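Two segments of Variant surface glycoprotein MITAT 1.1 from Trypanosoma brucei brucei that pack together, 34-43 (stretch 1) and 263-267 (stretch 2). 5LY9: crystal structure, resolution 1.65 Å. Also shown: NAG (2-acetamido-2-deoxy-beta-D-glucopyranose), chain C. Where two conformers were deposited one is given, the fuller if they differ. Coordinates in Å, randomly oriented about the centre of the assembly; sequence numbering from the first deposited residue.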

# COMPACT_ATOMS: atom_id res chain seq x y z
N GLU A 34 11.96 1.04 -0.97
CA GLU A 34 13.25 0.58 -0.44
C GLU A 34 13.25 -0.94 -0.31
O GLU A 34 14.27 -1.56 -0.60
CB GLU A 34 13.54 1.22 0.91
CG GLU A 34 14.02 2.68 0.73
CD GLU A 34 15.27 2.71 -0.16
OE1 GLU A 34 16.29 1.99 0.14
OE2 GLU A 34 15.18 3.35 -1.25
N VAL A 35 12.12 -1.53 0.08
CA VAL A 35 12.05 -2.99 0.09
C VAL A 35 12.28 -3.53 -1.31
O VAL A 35 13.10 -4.45 -1.50
CB VAL A 35 10.69 -3.46 0.59
CG1 VAL A 35 10.52 -4.93 0.28
CG2 VAL A 35 10.51 -3.17 2.08
N ILE A 36 11.62 -2.97 -2.32
CA ILE A 36 11.76 -3.44 -3.68
C ILE A 36 13.20 -3.20 -4.20
O ILE A 36 13.82 -4.07 -4.82
CB ILE A 36 10.73 -2.82 -4.62
CG1 ILE A 36 9.32 -3.25 -4.25
CG2 ILE A 36 11.04 -3.22 -6.01
CD1 ILE A 36 8.21 -2.38 -4.86
N SER A 37 13.75 -2.01 -3.87
CA SER A 37 15.10 -1.72 -4.21
C SER A 37 16.08 -2.76 -3.66
O SER A 37 16.96 -3.21 -4.37
CB SER A 37 15.48 -0.32 -3.73
OG SER A 37 16.82 -0.06 -4.02
N ASN A 38 15.92 -3.13 -2.41
CA ASN A 38 16.74 -4.19 -1.80
C ASN A 38 16.60 -5.54 -2.51
O ASN A 38 17.60 -6.22 -2.79
CB ASN A 38 16.45 -4.37 -0.32
CG ASN A 38 17.10 -3.31 0.56
OD1 ASN A 38 17.84 -2.42 0.08
ND2 ASN A 38 16.87 -3.44 1.84
N ILE A 39 15.37 -5.88 -2.84
CA ILE A 39 15.13 -7.11 -3.64
C ILE A 39 15.86 -7.06 -4.97
O ILE A 39 16.49 -8.03 -5.42
CB ILE A 39 13.60 -7.30 -3.83
CG1 ILE A 39 12.97 -7.73 -2.49
CG2 ILE A 39 13.31 -8.36 -4.90
CD1 ILE A 39 11.45 -7.63 -2.40
N GLN A 40 15.74 -5.93 -5.63
CA GLN A 40 16.49 -5.64 -6.86
C GLN A 40 17.97 -5.73 -6.78
O GLN A 40 18.58 -6.27 -7.70
CB GLN A 40 16.10 -4.34 -7.53
CG GLN A 40 14.64 -4.29 -8.00
CD GLN A 40 14.30 -2.87 -8.45
OE1 GLN A 40 14.49 -1.91 -7.68
NE2 GLN A 40 13.83 -2.73 -9.69
N LYS A 41 18.54 -5.17 -5.71
CA LYS A 41 19.97 -5.21 -5.52
C LYS A 41 20.43 -6.67 -5.37
O LYS A 41 21.52 -7.01 -5.83
CB LYS A 41 20.34 -4.45 -4.26
CG LYS A 41 20.19 -2.95 -4.47
CD LYS A 41 20.59 -2.21 -3.19
CE LYS A 41 20.39 -0.71 -3.40
NZ LYS A 41 20.62 0.01 -2.14
N ILE A 42 19.64 -7.49 -4.68
CA ILE A 42 20.00 -8.90 -4.50
C ILE A 42 19.83 -9.66 -5.79
O ILE A 42 20.68 -10.56 -6.11
CB ILE A 42 19.24 -9.53 -3.32
CG1 ILE A 42 19.59 -8.81 -2.01
CG2 ILE A 42 19.63 -10.97 -3.07
CD1 ILE A 42 18.64 -9.20 -0.92
N LYS A 43 18.81 -9.35 -6.56
CA LYS A 43 18.70 -9.89 -7.93
C LYS A 43 19.88 -9.50 -8.76
O LYS A 43 20.41 -10.34 -9.52
CB LYS A 43 17.38 -9.49 -8.59
CG LYS A 43 17.16 -9.99 -9.98
CD LYS A 43 17.10 -11.50 -10.16
CE LYS A 43 15.89 -12.18 -9.54
NZ LYS A 43 15.84 -13.69 -9.46
N ALA A 263 13.89 -10.35 5.91
CA ALA A 263 13.37 -10.79 4.63
C ALA A 263 13.99 -10.10 3.41
O ALA A 263 13.96 -10.67 2.33
CB ALA A 263 11.81 -10.67 4.60
N TYR A 264 14.48 -8.88 3.57
CA TYR A 264 14.87 -8.03 2.46
C TYR A 264 16.31 -7.56 2.52
O TYR A 264 16.68 -6.69 1.76
CB TYR A 264 13.92 -6.79 2.37
CG TYR A 264 12.47 -7.16 2.56
CD1 TYR A 264 11.82 -8.04 1.70
CD2 TYR A 264 11.73 -6.64 3.65
CE1 TYR A 264 10.51 -8.41 1.94
CE2 TYR A 264 10.42 -6.96 3.85
CZ TYR A 264 9.78 -7.86 3.00
OH TYR A 264 8.49 -8.25 3.20
N THR A 265 17.14 -8.26 3.32
CA THR A 265 18.54 -7.91 3.47
C THR A 265 19.36 -9.15 3.46
O THR A 265 18.84 -10.26 3.65
CB THR A 265 18.78 -7.19 4.84
OG1 THR A 265 18.15 -7.91 5.88
CG2 THR A 265 18.19 -5.81 4.82
N ASN A 266 20.64 -8.98 3.18
CA ASN A 266 21.60 -10.06 3.28
C ASN A 266 21.74 -10.58 4.69
O ASN A 266 21.63 -9.85 5.68
CB ASN A 266 22.94 -9.58 2.74
CG ASN A 266 22.97 -9.40 1.20
OD1 ASN A 266 22.55 -10.29 0.41
ND2 ASN A 266 23.54 -8.30 0.77
N GLU A 267 22.00 -11.87 4.80
CA GLU A 267 22.25 -12.51 6.10
C GLU A 267 23.61 -12.06 6.62
O GLU A 267 24.49 -11.66 5.86
CB GLU A 267 22.16 -14.02 5.96
CG GLU A 267 20.72 -14.39 5.62
CD GLU A 267 20.43 -15.88 5.35
OE1 GLU A 267 21.39 -16.68 5.20
OE2 GLU A 267 19.24 -16.18 5.12
C1 NAG C . 23.72 -8.01 -0.62
C2 NAG C . 23.38 -6.59 -1.05
C3 NAG C . 23.79 -6.32 -2.46
C4 NAG C . 25.28 -6.65 -2.58
C5 NAG C . 25.53 -8.09 -2.15
C6 NAG C . 27.00 -8.53 -2.16
C7 NAG C . 21.45 -5.53 0.01
C8 NAG C . 19.96 -5.35 0.07
N2 NAG C . 21.95 -6.36 -0.92
O3 NAG C . 23.59 -4.94 -2.75
O4 NAG C . 25.61 -6.52 -3.96
O5 NAG C . 25.11 -8.23 -0.82
O6 NAG C . 27.80 -7.56 -1.47
O7 NAG C . 22.18 -4.97 0.79

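A single helical face receives an irregular segment here through a small, largely apolar contact, centred on one tyrosine and supplemented by a weak hydrogen bond and a sugar. The contact buries about 300 Å² in all, and Tyr 264 contributes the largest share. Because residues three or four apart in a helix return to the same side, Val 35, Asn 38, Ile 39 and Ile 42 all reach the second stretch.

The tyrosine's CA-to-CB bond points toward the helix, and its ring offers a flat surface that a branched side chain can cover. CG1 of Val 35 sits 3.6 Å from the centroid of that ring, only 10° off its normal, a well-placed CH-pi contact. Buried Ile 39 points sideways, but its long mt side chain brings CD1 to 4.1 Å from Tyr 264 CD1.

Asn 38 also reaches the backbone: its ND2 donates a weak hydrogen bond to Tyr 264 O (3.3 Å, 124°).

Ile 42, also buried, points toward the second stretch; its apolar side chain packs beside Asn 266, with CG1 4.1 Å from Asn 266 OD1. Asn 266 carries the glycan, its ND2 bonded to NAG C1 at 1.4 Å. The sugar's acetamido group reaches back to the helix, NAG C8 lying 3.5 Å from Asn 38 CG and NAG N2 3.6 Å from Ile 42 CG1, so glycosylation extends the protein contact.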